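Local coordinates for protein PlzA (Borrelia burgdorferi, PDB 7MIE) that binds the second messenger cyclic di-GMP through a PilZ domain and probably acts as its receptor in signalling, at residues T46-F51 with R168-I173; L52-T57 with G69-I74; K204-G209 with M277-Y282. All blocks are in the same frame, centred on the assembly; numbering follows the deposited sequence. Where two conformers were deposited one is given.

Interaction 1 (T46-F51 with R168-I173); sequences TEINSF and RIHERI. With C2E (9,9'-[(2R,3R,3aS,5S,7aR,9R,10R,10aS,12S,14aR)-3,5,10,12-tetrahydroxy-5,12-dioxidooctahydro-2H,7H-difuro[3,2-d:3',2'-j][1,3,7,9,2,8]tetraoxadiphosphacyclododecine-2,9-diyl]bis(2-amino-1,9-dihydro-6H-purin-6-one)), chain C.
Glu47 and Glu171 bring the two backbones nearest each other, at a CA to CA distance of 6.9 Å, where the first turn of helix 46-52 faces an irregular loop. That loop carries the RxxxR motif of PilZ domains, Arg168 and Arg172, and it links helix 149-164 to the short strand 173-174. Glu171 contributes the largest share of the contact. Its carboxylate accepts the helix amide Glu47 N at OE1 (2.9 Å, N-H...O 163°), met on the syn side and tilted out of the carboxylate plane. Thr46 N lies 3.2 Å from the same OE1, at too poor an angle for a bond. CG of Glu171 stands between its own N and carbonyl carbon (chi1 62°), and a bend at the next torsion turns the carboxylate to the helix N terminus, which would probably stabilise its charge. Ser45 takes the other oxygen in a hydrogen bond. Glu47 runs past Glu171 in the opposite sense, with OE2 of Glu47 3.8 Å from OE2 of Glu171, a like-charge approach probably offset in part by that helix end. One residue on, Ile48 CG1 packs obliquely on the His170 ring, 3.9 Å from CE1, and Ile48 CD1 touches the carbonyl oxygen of Ile169. On the ligand side, the two guanidinium groups lie parallel, one over the face of the other, and a guanine of cyclic di-GMP covers the opposite face of Arg172. Arg168, extended from CG to NE, works from its edge: NE gives a nearly straight bond to N71 of the second guanine (2.9 Å, 173°), and NH2 reaches O61 of that base at 2.9 Å. Both NH2 atoms also have a partner on a second cyclic di-GMP. From its edge, Arg172 NH2 donates to the phosphate oxygen O11 at 2.8 Å.

Interaction 2 (L52-T57 with G69-I74); sequences LNLRNT and GVIYSI
Gly69 opens the contact through its backbone: its carbonyl oxygen lies 3.5 Å from CA of Thr57, in CA-H...O geometry. Val70 forms an antiparallel, non-hydrogen-bonded pair with Thr57, and its CA-H points at the carbonyl oxygen of Asn56, while its CG1 packs across the Asn56 amide, 3.6 Å from ND2. Ile71 takes the main bond, its N donating to Asn56 O (2.9 Å, 157°). Asn56 ND2 adds a weak bond to Ile71 O at 3.0 Å, but this amide has a stronger partner in Asn284, and Ile71 O also receives His280 NE2. CG1 of Ile71 is anti to the carbonyl carbon (chi1 -53°), which carries CD1 over to Leu54 CD2, 4.0 Å away, the two chains crossing at about a right angle. Tyr72 and Ser73 turn away from the loop and form a classic beta bulge opposite Lys80 of the neighbouring strand. Beyond it Ile74 points back: its CD1 meets Leu54 CD2 tip to tip at 3.9 Å, and its CG2 lies near Leu52 CD1. A helix closed by a Schellman motif, with Asn53 at C-prime, thus hands the chain over to strand 57-62, the antiparallel partner of strand 65-74 in the N-terminal sheet.

Interaction 3 (K204-G209 with M277-Y282); sequences KDLSYG and MLIHDY. With C2E (9,9'-[(2R,3R,3aS,5S,7aR,9R,10R,10aS,12S,14aR)-3,5,10,12-tetrahydroxy-5,12-dioxidooctahydro-2H,7H-difuro[3,2-d:3',2'-j][1,3,7,9,2,8]tetraoxadiphosphacyclododecine-2,9-diyl]bis(2-amino-1,9-dihydro-6H-purin-6-one)), chain C.
Tyr208 and Ile279 run past each other in opposite directions, the aromatic ring lying flat against the isoleucine. Ile279 CG2 sits 3.8 Å from the ring centroid and 17° off the normal, a CH-pi contact over one face and offset toward the rim at CD1 and CE1. The tyrosine belongs to the DxSxxG motif of PilZ domains, running from Asp205 to Gly210, and the isoleucine to the C-terminal helix 273-283. His280 lies alongside Tyr208, both side chains pointing the same way: the tyrosine OH comes to the edge of the imidazole, 3.5 Å from CD2. Neither polar end is satisfied within the pair, since the hydroxyl is hydrogen-bonded to Met44 O and the imidazole is held by Ile71. Leu206 adds a purely apolar touch, with CB 4.0 Å from CD1 of Ile279. Its CB points at the helix while that of Ser207 points away, so one face of the strand serves packing and the other the ligand. Ser207 OG accepts N2 of the guanine, though the position of this hydroxyl is less certain. Asp205 has CG between its N and carbonyl carbon (chi1 69°), and this turns the carboxylate onto the Watson-Crick edge of the same base. There a single oxygen, Asp205 OD1, takes both N1 and N2 of the cyclic di-GMP guanine, each at 2.9 Å.

From the N terminus, helix 46-52 starts interaction 1 and passes straight into the loop of interaction 2, which closes a short loop onto strand 65-74. That loop is nested within the long one that interaction 1 closes at 168-173. Interaction 3 follows in series, closing a loop from strand 198-207 to the C-terminal helix. The three are in contact: Asn49 ND2 probably bonds both Leu54 O and Asn56 OD1, Ile173 N probably bonds Leu206 O, and interactions 2 and 3 meet at His280. Together they join the N-terminal sheet, the C-terminal sheet and the final helix, while interactions 1 and 3 both touch the same ligand.

Interaction 1 (T46-F51 with R168-I173)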
loop_
_atom_site.group_PDB
_atom_site.type_symbol
_atom_site.label_atom_id
_atom_site.label_comp_id
_atom_site.label_asym_id
_atom_site.label_seq_id
_atom_site.Cartn_x
_atom_site.Cartn_y
_atom_site.Cartn_z
ATOM N N THR A 46 4.846 -7.463 1.602
ATOM C CA THR A 46 5.540 -8.465 2.397
ATOM C C THR A 46 7.002 -8.071 2.644
ATOM O O THR A 46 7.484 -8.135 3.788
ATOM C CB THR A 46 5.389 -9.838 1.739
ATOM O OG1 THR A 46 3.977 -10.060 1.685
ATOM C CG2 THR A 46 6.002 -10.956 2.580
ATOM N N GLU A 47 7.717 -7.699 1.570
ATOM C CA GLU A 47 9.121 -7.348 1.693
ATOM C C GLU A 47 9.339 -6.081 2.528
ATOM O O GLU A 47 10.339 -6.016 3.246
ATOM C CB GLU A 47 9.801 -7.188 0.327
ATOM C CG GLU A 47 9.940 -8.514 -0.420
ATOM C CD GLU A 47 10.924 -8.394 -1.568
ATOM O OE1 GLU A 47 11.672 -9.357 -1.789
ATOM O OE2 GLU A 47 10.944 -7.318 -2.237
ATOM N N ILE A 48 8.425 -5.105 2.454
ATOM C CA ILE A 48 8.557 -3.906 3.273
ATOM C C ILE A 48 8.374 -4.271 4.751
ATOM O O ILE A 48 9.146 -3.849 5.600
ATOM C CB ILE A 48 7.550 -2.809 2.850
ATOM C CG1 ILE A 48 7.803 -2.397 1.400
ATOM C CG2 ILE A 48 7.615 -1.605 3.790
ATOM C CD1 ILE A 48 9.165 -1.830 1.185
ATOM N N ASN A 49 7.341 -5.063 5.054
ATOM C CA ASN A 49 7.106 -5.466 6.434
ATOM C C ASN A 49 8.309 -6.227 6.987
ATOM O O ASN A 49 8.667 -6.019 8.134
ATOM C CB ASN A 49 5.824 -6.285 6.599
ATOM C CG ASN A 49 4.614 -5.365 6.463
ATOM O OD1 ASN A 49 4.128 -5.131 5.359
ATOM N ND2 ASN A 49 4.187 -4.731 7.542
ATOM N N SER A 50 8.908 -7.085 6.166
ATOM C CA SER A 50 10.091 -7.855 6.545
ATOM C C SER A 50 11.261 -6.932 6.868
ATOM O O SER A 50 11.927 -7.071 7.903
ATOM C CB SER A 50 10.481 -8.781 5.430
ATOM O OG SER A 50 9.639 -9.897 5.459
ATOM N N PHE A 51 11.538 -5.990 5.955
ATOM C CA PHE A 51 12.616 -5.033 6.175
ATOM C C PHE A 51 12.429 -4.224 7.453
ATOM O O PHE A 51 13.363 -4.058 8.264
ATOM C CB PHE A 51 12.748 -4.129 4.933
ATOM C CG PHE A 51 13.738 -2.997 5.066
ATOM C CD1 PHE A 51 15.104 -3.252 5.216
ATOM C CD2 PHE A 51 13.336 -1.670 4.983
ATOM C CE1 PHE A 51 16.003 -2.192 5.345
ATOM C CE2 PHE A 51 14.242 -0.616 5.073
ATOM C CZ PHE A 51 15.593 -0.868 5.250
ATOM N N ARG A 168 13.804 -0.729 -7.810
ATOM C CA ARG A 168 12.474 -1.095 -7.341
ATOM C C ARG A 168 12.428 -1.027 -5.823
ATOM O O ARG A 168 13.396 -1.373 -5.180
ATOM C CB ARG A 168 12.189 -2.569 -7.671
ATOM C CG ARG A 168 12.286 -2.862 -9.163
ATOM C CD ARG A 168 11.960 -4.325 -9.474
ATOM N NE ARG A 168 12.437 -4.637 -10.803
ATOM C CZ ARG A 168 12.378 -5.842 -11.355
ATOM N NH1 ARG A 168 11.781 -6.835 -10.707
ATOM N NH2 ARG A 168 12.869 -6.009 -12.574
ATOM N N ILE A 169 11.288 -0.638 -5.249
ATOM C CA ILE A 169 11.191 -0.807 -3.800
ATOM C C ILE A 169 10.233 -1.943 -3.427
ATOM O O ILE A 169 10.343 -2.504 -2.336
ATOM C CB ILE A 169 10.847 0.496 -3.040
ATOM C CG1 ILE A 169 9.519 1.112 -3.467
ATOM C CG2 ILE A 169 11.990 1.506 -3.123
ATOM C CD1 ILE A 169 8.812 1.856 -2.339
ATOM N N HIS A 170 9.284 -2.250 -4.305
ATOM C CA HIS A 170 8.364 -3.352 -4.051
ATOM C C HIS A 170 8.631 -4.572 -4.927
ATOM O O HIS A 170 9.054 -4.478 -6.089
ATOM C CB HIS A 170 6.926 -2.932 -4.363
ATOM C CG HIS A 170 6.404 -1.866 -3.445
ATOM N ND1 HIS A 170 6.090 -2.100 -2.125
ATOM C CD2 HIS A 170 6.192 -0.548 -3.638
ATOM C CE1 HIS A 170 5.691 -0.959 -1.549
ATOM N NE2 HIS A 170 5.714 -0.021 -2.443
ATOM N N GLU A 171 8.255 -5.729 -4.374
ATOM C CA GLU A 171 8.202 -6.958 -5.149
ATOM C C GLU A 171 7.087 -6.842 -6.197
ATOM O O GLU A 171 6.110 -6.092 -6.093
ATOM C CB GLU A 171 8.062 -8.173 -4.214
ATOM C CG GLU A 171 6.786 -8.189 -3.369
ATOM C CD GLU A 171 6.882 -7.516 -2.009
ATOM O OE1 GLU A 171 6.546 -8.162 -1.033
ATOM O OE2 GLU A 171 7.305 -6.324 -1.943
ATOM N N ARG A 172 7.297 -7.604 -7.253
ATOM C CA ARG A 172 6.299 -7.778 -8.284
ATOM C C ARG A 172 5.685 -9.152 -8.079
ATOM O O ARG A 172 6.376 -10.107 -7.680
ATOM C CB ARG A 172 6.963 -7.606 -9.654
ATOM C CG ARG A 172 7.476 -6.183 -9.847
ATOM C CD ARG A 172 8.246 -6.063 -11.142
ATOM N NE ARG A 172 8.683 -4.665 -11.190
ATOM C CZ ARG A 172 9.375 -4.127 -12.197
ATOM N NH1 ARG A 172 9.661 -4.856 -13.258
ATOM N NH2 ARG A 172 9.743 -2.856 -12.125
ATOM N N ILE A 173 4.377 -9.236 -8.312
ATOM C CA ILE A 173 3.649 -10.484 -8.135
ATOM C C ILE A 173 3.659 -11.248 -9.454
ATOM O O ILE A 173 3.050 -10.804 -10.418
ATOM C CB ILE A 173 2.198 -10.184 -7.700
ATOM C CG1 ILE A 173 2.151 -9.345 -6.417
ATOM C CG2 ILE A 173 1.418 -11.508 -7.550
ATOM C CD1 ILE A 173 0.757 -8.691 -6.140
HETATM P P1 C2E C . 10.510 3.209 -14.635
HETATM O O2P C2E C . 11.127 2.434 -15.719
HETATM O O1P C2E C . 9.958 4.591 -14.881
HETATM O "O5'" C2E C . 9.210 2.350 -14.239
HETATM C "C5'" C2E C . 8.288 2.922 -13.296
HETATM C "C4'" C2E C . 7.433 1.826 -12.704
HETATM O "O4'" C2E C . 6.740 1.127 -13.762
HETATM C "C3'" C2E C . 8.196 0.714 -11.978
HETATM O "O3'" C2E C . 8.450 1.169 -10.654
HETATM C "C2'" C2E C . 7.062 -0.345 -11.913
HETATM O "O2'" C2E C . 6.101 0.047 -10.952
HETATM C "C1'" C2E C . 6.405 -0.168 -13.293
HETATM N N9 C2E C . 6.876 -1.153 -14.254
HETATM C C8 C2E C . 7.701 -0.996 -15.344
HETATM N N7 C2E C . 7.916 -2.108 -15.993
HETATM C C5 C2E C . 7.213 -3.065 -15.252
HETATM C C6 C2E C . 7.091 -4.460 -15.440
HETATM O O6 C2E C . 7.663 -5.151 -16.297
HETATM N N1 C2E C . 6.288 -5.039 -14.441
HETATM C C2 C2E C . 5.671 -4.353 -13.415
HETATM N N2 C2E C . 4.937 -5.059 -12.527
HETATM N N3 C2E C . 5.786 -3.043 -13.230
HETATM C C4 C2E C . 6.569 -2.477 -14.191
HETATM P P11 C2E C . 9.594 0.398 -9.805
HETATM O O21 C2E C . 9.463 0.975 -8.436
HETATM O O11 C2E C . 9.344 -1.077 -9.973
HETATM O O5A C2E C . 10.944 0.779 -10.601
HETATM C C5A C2E C . 11.435 2.123 -10.369
HETATM C C4A C2E C . 12.499 2.423 -11.387
HETATM O O4A C2E C . 13.627 1.537 -11.196
HETATM C C3A C2E C . 12.066 2.181 -12.834
HETATM O O3A C2E C . 11.322 3.325 -13.248
HETATM C C2A C2E C . 13.424 1.992 -13.505
HETATM O O2A C2E C . 14.096 3.225 -13.721
HETATM C C1A C2E C . 14.137 1.149 -12.441
HETATM N N91 C2E C . 14.027 -0.285 -12.632
HETATM C C81 C2E C . 13.267 -1.177 -11.905
HETATM N N71 C2E C . 13.396 -2.402 -12.348
HETATM C C51 C2E C . 14.299 -2.318 -13.412
HETATM C C61 C2E C . 14.834 -3.322 -14.270
HETATM O O61 C2E C . 14.650 -4.546 -14.277
HETATM N N11 C2E C . 15.718 -2.781 -15.199
HETATM C C21 C2E C . 16.014 -1.448 -15.338
HETATM N N21 C2E C . 16.885 -1.140 -16.315
HETATM N N31 C2E C . 15.559 -0.504 -14.513
HETATM C C41 C2E C . 14.687 -1.013 -13.588
#

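Interaction 2 (L52-T57 with G69-I74)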
loop_
_atom_site.group_PDB
_atom_site.type_symbol
_atom_site.label_atom_id
_atom_site.label_comp_id
_atom_site.label_asym_id
_atom_site.label_seq_id
_atom_site.Cartn_x
_atom_site.Cartn_y
_atom_site.Cartn_z
ATOM N N LEU A 52 11.191 -3.684 7.635
ATOM C CA LEU A 52 10.929 -2.821 8.783
ATOM C C LEU A 52 10.749 -3.640 10.065
ATOM O O LEU A 52 10.800 -3.042 11.128
ATOM C CB LEU A 52 9.642 -2.006 8.546
ATOM C CG LEU A 52 9.630 -1.054 7.346
ATOM C CD1 LEU A 52 8.263 -0.304 7.309
ATOM C CD2 LEU A 52 10.751 -0.009 7.422
ATOM N N ASN A 53 10.579 -4.970 9.958
ATOM C CA ASN A 53 10.226 -5.820 11.102
ATOM C C ASN A 53 8.964 -5.252 11.770
ATOM O O ASN A 53 8.937 -5.006 12.977
ATOM C CB ASN A 53 11.339 -5.857 12.164
ATOM C CG ASN A 53 11.131 -6.989 13.165
ATOM O OD1 ASN A 53 10.279 -7.829 12.980
ATOM N ND2 ASN A 53 11.936 -7.024 14.205
ATOM N N LEU A 54 7.927 -5.097 10.958
ATOM C CA LEU A 54 6.682 -4.524 11.455
ATOM C C LEU A 54 5.542 -5.381 10.923
ATOM O O LEU A 54 5.467 -5.648 9.727
ATOM C CB LEU A 54 6.684 -3.046 11.000
ATOM C CG LEU A 54 5.435 -2.246 11.315
ATOM C CD1 LEU A 54 5.335 -2.078 12.828
ATOM C CD2 LEU A 54 5.555 -0.880 10.606
ATOM N N ARG A 55 4.715 -5.948 11.841
ATOM C CA ARG A 55 3.532 -6.708 11.455
ATOM C C ARG A 55 2.535 -5.735 10.803
ATOM O O ARG A 55 2.458 -4.568 11.172
ATOM C CB ARG A 55 2.834 -7.182 12.753
ATOM C CG ARG A 55 1.886 -8.353 12.615
ATOM C CD ARG A 55 1.461 -8.835 14.021
ATOM N NE ARG A 55 2.555 -9.156 14.964
ATOM C CZ ARG A 55 2.389 -9.730 16.173
ATOM N NH1 ARG A 55 3.428 -9.980 16.962
ATOM N NH2 ARG A 55 1.175 -10.045 16.595
ATOM N N ASN A 56 1.756 -6.226 9.851
ATOM C CA ASN A 56 0.886 -5.329 9.121
ATOM C C ASN A 56 -0.439 -5.146 9.861
ATOM O O ASN A 56 -1.212 -4.298 9.493
ATOM C CB ASN A 56 0.692 -5.773 7.667
ATOM C CG ASN A 56 0.739 -4.596 6.705
ATOM O OD1 ASN A 56 1.513 -3.652 6.913
ATOM N ND2 ASN A 56 -0.180 -4.596 5.744
ATOM N N THR A 57 -0.686 -5.977 10.868
ATOM C CA THR A 57 -1.893 -5.886 11.675
ATOM C C THR A 57 -1.578 -4.982 12.850
ATOM O O THR A 57 -0.495 -5.025 13.423
ATOM C CB THR A 57 -2.355 -7.295 12.084
ATOM O OG1 THR A 57 -2.835 -7.907 10.888
ATOM C CG2 THR A 57 -3.510 -7.266 13.069
ATOM N N GLY A 69 -6.797 -3.178 12.825
ATOM C CA GLY A 69 -6.866 -2.788 11.421
ATOM C C GLY A 69 -5.583 -3.236 10.720
ATOM O O GLY A 69 -4.874 -4.080 11.258
ATOM N N VAL A 70 -5.376 -2.732 9.506
ATOM C CA VAL A 70 -4.236 -3.186 8.719
ATOM C C VAL A 70 -3.546 -1.917 8.218
ATOM O O VAL A 70 -4.194 -0.935 7.862
ATOM C CB VAL A 70 -4.795 -4.020 7.544
ATOM C CG1 VAL A 70 -3.676 -4.464 6.630
ATOM C CG2 VAL A 70 -5.464 -5.307 8.083
ATOM N N ILE A 71 -2.204 -1.955 8.138
ATOM C CA ILE A 71 -1.504 -0.779 7.656
ATOM C C ILE A 71 -1.577 -0.775 6.135
ATOM O O ILE A 71 -1.229 -1.774 5.468
ATOM C CB ILE A 71 -0.032 -0.808 8.123
ATOM C CG1 ILE A 71 0.107 -0.995 9.632
ATOM C CG2 ILE A 71 0.729 0.414 7.616
ATOM C CD1 ILE A 71 1.557 -1.156 10.145
ATOM N N TYR A 72 -1.971 0.384 5.603
ATOM C CA TYR A 72 -1.965 0.606 4.161
ATOM C C TYR A 72 -0.622 1.212 3.714
ATOM O O TYR A 72 -0.027 0.727 2.741
ATOM C CB TYR A 72 -3.094 1.587 3.824
ATOM C CG TYR A 72 -3.051 2.133 2.420
ATOM C CD1 TYR A 72 -3.599 1.420 1.359
ATOM C CD2 TYR A 72 -2.495 3.381 2.170
ATOM C CE1 TYR A 72 -3.597 1.943 0.070
ATOM C CE2 TYR A 72 -2.484 3.916 0.893
ATOM C CZ TYR A 72 -3.034 3.192 -0.151
ATOM O OH TYR A 72 -3.018 3.719 -1.410
ATOM N N SER A 73 -0.173 2.259 4.410
ATOM C CA SER A 73 1.114 2.884 4.074
ATOM C C SER A 73 1.698 3.518 5.319
ATOM O O SER A 73 0.973 3.725 6.300
ATOM C CB SER A 73 0.958 3.944 2.957
ATOM O OG SER A 73 0.256 5.101 3.434
ATOM N N ILE A 74 2.995 3.837 5.235
ATOM C CA ILE A 74 3.693 4.453 6.351
ATOM C C ILE A 74 4.468 5.665 5.861
ATOM O O ILE A 74 4.987 5.652 4.739
ATOM C CB ILE A 74 4.574 3.402 7.044
ATOM C CG1 ILE A 74 5.164 3.946 8.353
ATOM C CG2 ILE A 74 5.676 2.902 6.099
ATOM C CD1 ILE A 74 5.664 2.820 9.274
#

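Interaction 3 (K204-G209 with M277-Y282)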
loop_
_atom_site.group_PDB
_atom_site.type_symbol
_atom_site.label_atom_id
_atom_site.label_comp_id
_atom_site.label_asym_id
_atom_site.label_seq_id
_atom_site.Cartn_x
_atom_site.Cartn_y
_atom_site.Cartn_z
ATOM N N LYS A 204 1.553 -11.289 -16.938
ATOM C CA LYS A 204 2.690 -12.061 -16.447
ATOM C C LYS A 204 3.090 -11.629 -15.037
ATOM O O LYS A 204 3.468 -12.483 -14.244
ATOM C CB LYS A 204 3.876 -11.983 -17.410
ATOM C CG LYS A 204 3.574 -12.474 -18.824
ATOM C CD LYS A 204 2.709 -13.737 -18.903
ATOM C CE LYS A 204 3.444 -15.027 -18.582
ATOM N NZ LYS A 204 2.559 -16.222 -18.704
ATOM N N ASP A 205 3.028 -10.317 -14.735
ATOM C CA ASP A 205 3.264 -9.853 -13.375
ATOM C C ASP A 205 2.535 -8.536 -13.124
ATOM O O ASP A 205 2.167 -7.828 -14.076
ATOM C CB ASP A 205 4.760 -9.850 -13.006
ATOM C CG ASP A 205 5.641 -8.826 -13.706
ATOM O OD1 ASP A 205 5.287 -7.652 -13.675
ATOM O OD2 ASP A 205 6.728 -9.227 -14.261
ATOM N N LEU A 206 2.282 -8.275 -11.840
ATOM C CA LEU A 206 1.601 -7.057 -11.390
ATOM C C LEU A 206 2.366 -6.443 -10.222
ATOM O O LEU A 206 2.939 -7.157 -9.404
ATOM C CB LEU A 206 0.186 -7.383 -10.882
ATOM C CG LEU A 206 -0.833 -7.864 -11.923
ATOM C CD1 LEU A 206 -2.173 -8.197 -11.244
ATOM C CD2 LEU A 206 -1.048 -6.760 -12.975
ATOM N N SER A 207 2.275 -5.114 -10.089
ATOM C CA SER A 207 2.772 -4.460 -8.896
ATOM C C SER A 207 1.930 -3.214 -8.659
ATOM O O SER A 207 1.056 -2.877 -9.466
ATOM C CB SER A 207 4.249 -4.145 -9.067
ATOM O OG SER A 207 4.390 -3.169 -10.088
ATOM N N TYR A 208 2.202 -2.507 -7.561
ATOM C CA TYR A 208 1.491 -1.275 -7.263
ATOM C C TYR A 208 1.557 -0.301 -8.448
ATOM O O TYR A 208 0.581 0.390 -8.712
ATOM C CB TYR A 208 2.109 -0.623 -6.009
ATOM C CG TYR A 208 1.604 -1.173 -4.687
ATOM C CD1 TYR A 208 0.247 -1.183 -4.389
ATOM C CD2 TYR A 208 2.496 -1.642 -3.724
ATOM C CE1 TYR A 208 -0.241 -1.678 -3.181
ATOM C CE2 TYR A 208 2.033 -2.074 -2.482
ATOM C CZ TYR A 208 0.677 -2.109 -2.223
ATOM O OH TYR A 208 0.205 -2.543 -1.015
ATOM N N GLY A 209 2.687 -0.291 -9.159
ATOM C CA GLY A 209 2.939 0.763 -10.138
ATOM C C GLY A 209 2.866 0.331 -11.606
ATOM O O GLY A 209 3.055 1.172 -12.502
ATOM N N MET A 277 -5.924 -1.283 -3.986
ATOM C CA MET A 277 -6.395 -2.152 -2.903
ATOM C C MET A 277 -6.367 -3.646 -3.293
ATOM O O MET A 277 -6.156 -4.507 -2.438
ATOM C CB MET A 277 -7.822 -1.769 -2.479
ATOM C CG MET A 277 -7.942 -0.459 -1.714
ATOM S SD MET A 277 -6.847 -0.323 -0.298
ATOM C CE MET A 277 -7.185 1.325 0.344
ATOM N N LEU A 278 -6.521 -3.984 -4.580
ATOM C CA LEU A 278 -6.354 -5.368 -5.031
ATOM C C LEU A 278 -4.922 -5.851 -4.743
ATOM O O LEU A 278 -4.712 -6.989 -4.305
ATOM C CB LEU A 278 -6.659 -5.432 -6.538
ATOM C CG LEU A 278 -6.212 -6.673 -7.314
ATOM C CD1 LEU A 278 -7.206 -7.798 -7.056
ATOM C CD2 LEU A 278 -6.206 -6.387 -8.815
ATOM N N ILE A 279 -3.934 -5.002 -5.036
ATOM C CA ILE A 279 -2.543 -5.366 -4.760
ATOM C C ILE A 279 -2.286 -5.428 -3.253
ATOM O O ILE A 279 -1.685 -6.393 -2.751
ATOM C CB ILE A 279 -1.569 -4.399 -5.464
ATOM C CG1 ILE A 279 -1.832 -4.386 -6.981
ATOM C CG2 ILE A 279 -0.104 -4.783 -5.153
ATOM C CD1 ILE A 279 -1.645 -5.747 -7.667
ATOM N N HIS A 280 -2.770 -4.429 -2.521
ATOM C CA HIS A 280 -2.622 -4.464 -1.072
ATOM C C HIS A 280 -3.230 -5.748 -0.482
ATOM O O HIS A 280 -2.585 -6.387 0.348
ATOM C CB HIS A 280 -3.274 -3.202 -0.480
ATOM C CG HIS A 280 -3.040 -3.133 0.997
ATOM N ND1 HIS A 280 -3.952 -3.674 1.901
ATOM C CD2 HIS A 280 -2.042 -2.585 1.718
ATOM C CE1 HIS A 280 -3.516 -3.442 3.129
ATOM N NE2 HIS A 280 -2.356 -2.802 3.043
ATOM N N ASP A 281 -4.434 -6.128 -0.945
ATOM C CA ASP A 281 -5.122 -7.325 -0.451
ATOM C C ASP A 281 -4.251 -8.564 -0.659
ATOM O O ASP A 281 -4.223 -9.467 0.185
ATOM C CB ASP A 281 -6.485 -7.482 -1.140
ATOM C CG ASP A 281 -7.148 -8.806 -0.795
ATOM O OD1 ASP A 281 -7.659 -8.915 0.357
ATOM O OD2 ASP A 281 -7.106 -9.734 -1.657
ATOM N N TYR A 282 -3.544 -8.640 -1.798
ATOM C CA TYR A 282 -2.731 -9.802 -2.085
ATOM C C TYR A 282 -1.688 -10.019 -0.981
ATOM O O TYR A 282 -1.423 -11.149 -0.563
ATOM C CB TYR A 282 -2.039 -9.643 -3.445
ATOM C CG TYR A 282 -1.037 -10.746 -3.682
ATOM C CD1 TYR A 282 -1.447 -11.964 -4.214
ATOM C CD2 TYR A 282 0.310 -10.578 -3.392
ATOM C CE1 TYR A 282 -0.539 -12.987 -4.420
ATOM C CE2 TYR A 282 1.225 -11.607 -3.552
ATOM C CZ TYR A 282 0.796 -12.810 -4.080
ATOM O OH TYR A 282 1.734 -13.785 -4.301
HETATM P P1 C2E C . 10.510 3.209 -14.635
HETATM O O2P C2E C . 11.127 2.434 -15.719
HETATM O O1P C2E C . 9.958 4.591 -14.881
HETATM O "O5'" C2E C . 9.210 2.350 -14.239
HETATM C "C5'" C2E C . 8.288 2.922 -13.296
HETATM C "C4'" C2E C . 7.433 1.826 -12.704
HETATM O "O4'" C2E C . 6.740 1.127 -13.762
HETATM C "C3'" C2E C . 8.196 0.714 -11.978
HETATM O "O3'" C2E C . 8.450 1.169 -10.654
HETATM C "C2'" C2E C . 7.062 -0.345 -11.913
HETATM O "O2'" C2E C . 6.101 0.047 -10.952
HETATM C "C1'" C2E C . 6.405 -0.168 -13.293
HETATM N N9 C2E C . 6.876 -1.153 -14.254
HETATM C C8 C2E C . 7.701 -0.996 -15.344
HETATM N N7 C2E C . 7.916 -2.108 -15.993
HETATM C C5 C2E C . 7.213 -3.065 -15.252
HETATM C C6 C2E C . 7.091 -4.460 -15.440
HETATM O O6 C2E C . 7.663 -5.151 -16.297
HETATM N N1 C2E C . 6.288 -5.039 -14.441
HETATM C C2 C2E C . 5.671 -4.353 -13.415
HETATM N N2 C2E C . 4.937 -5.059 -12.527
HETATM N N3 C2E C . 5.786 -3.043 -13.230
HETATM C C4 C2E C . 6.569 -2.477 -14.191
HETATM P P11 C2E C . 9.594 0.398 -9.805
HETATM O O21 C2E C . 9.463 0.975 -8.436
HETATM O O11 C2E C . 9.344 -1.077 -9.973
HETATM O O5A C2E C . 10.944 0.779 -10.601
HETATM C C5A C2E C . 11.435 2.123 -10.369
HETATM C C4A C2E C . 12.499 2.423 -11.387
HETATM O O4A C2E C . 13.627 1.537 -11.196
HETATM C C3A C2E C . 12.066 2.181 -12.834
HETATM O O3A C2E C . 11.322 3.325 -13.248
HETATM C C2A C2E C . 13.424 1.992 -13.505
HETATM O O2A C2E C . 14.096 3.225 -13.721
HETATM C C1A C2E C . 14.137 1.149 -12.441
HETATM N N91 C2E C . 14.027 -0.285 -12.632
HETATM C C81 C2E C . 13.267 -1.177 -11.905
HETATM N N71 C2E C . 13.396 -2.402 -12.348
HETATM C C51 C2E C . 14.299 -2.318 -13.412
HETATM C C61 C2E C . 14.834 -3.322 -14.270
HETATM O O61 C2E C . 14.650 -4.546 -14.277
HETATM N N11 C2E C . 15.718 -2.781 -15.199
HETATM C C21 C2E C . 16.014 -1.448 -15.338
HETATM N N21 C2E C . 16.885 -1.140 -16.315
HETATM N N31 C2E C . 15.559 -0.504 -14.513
HETATM C C41 C2E C . 14.687 -1.013 -13.588
#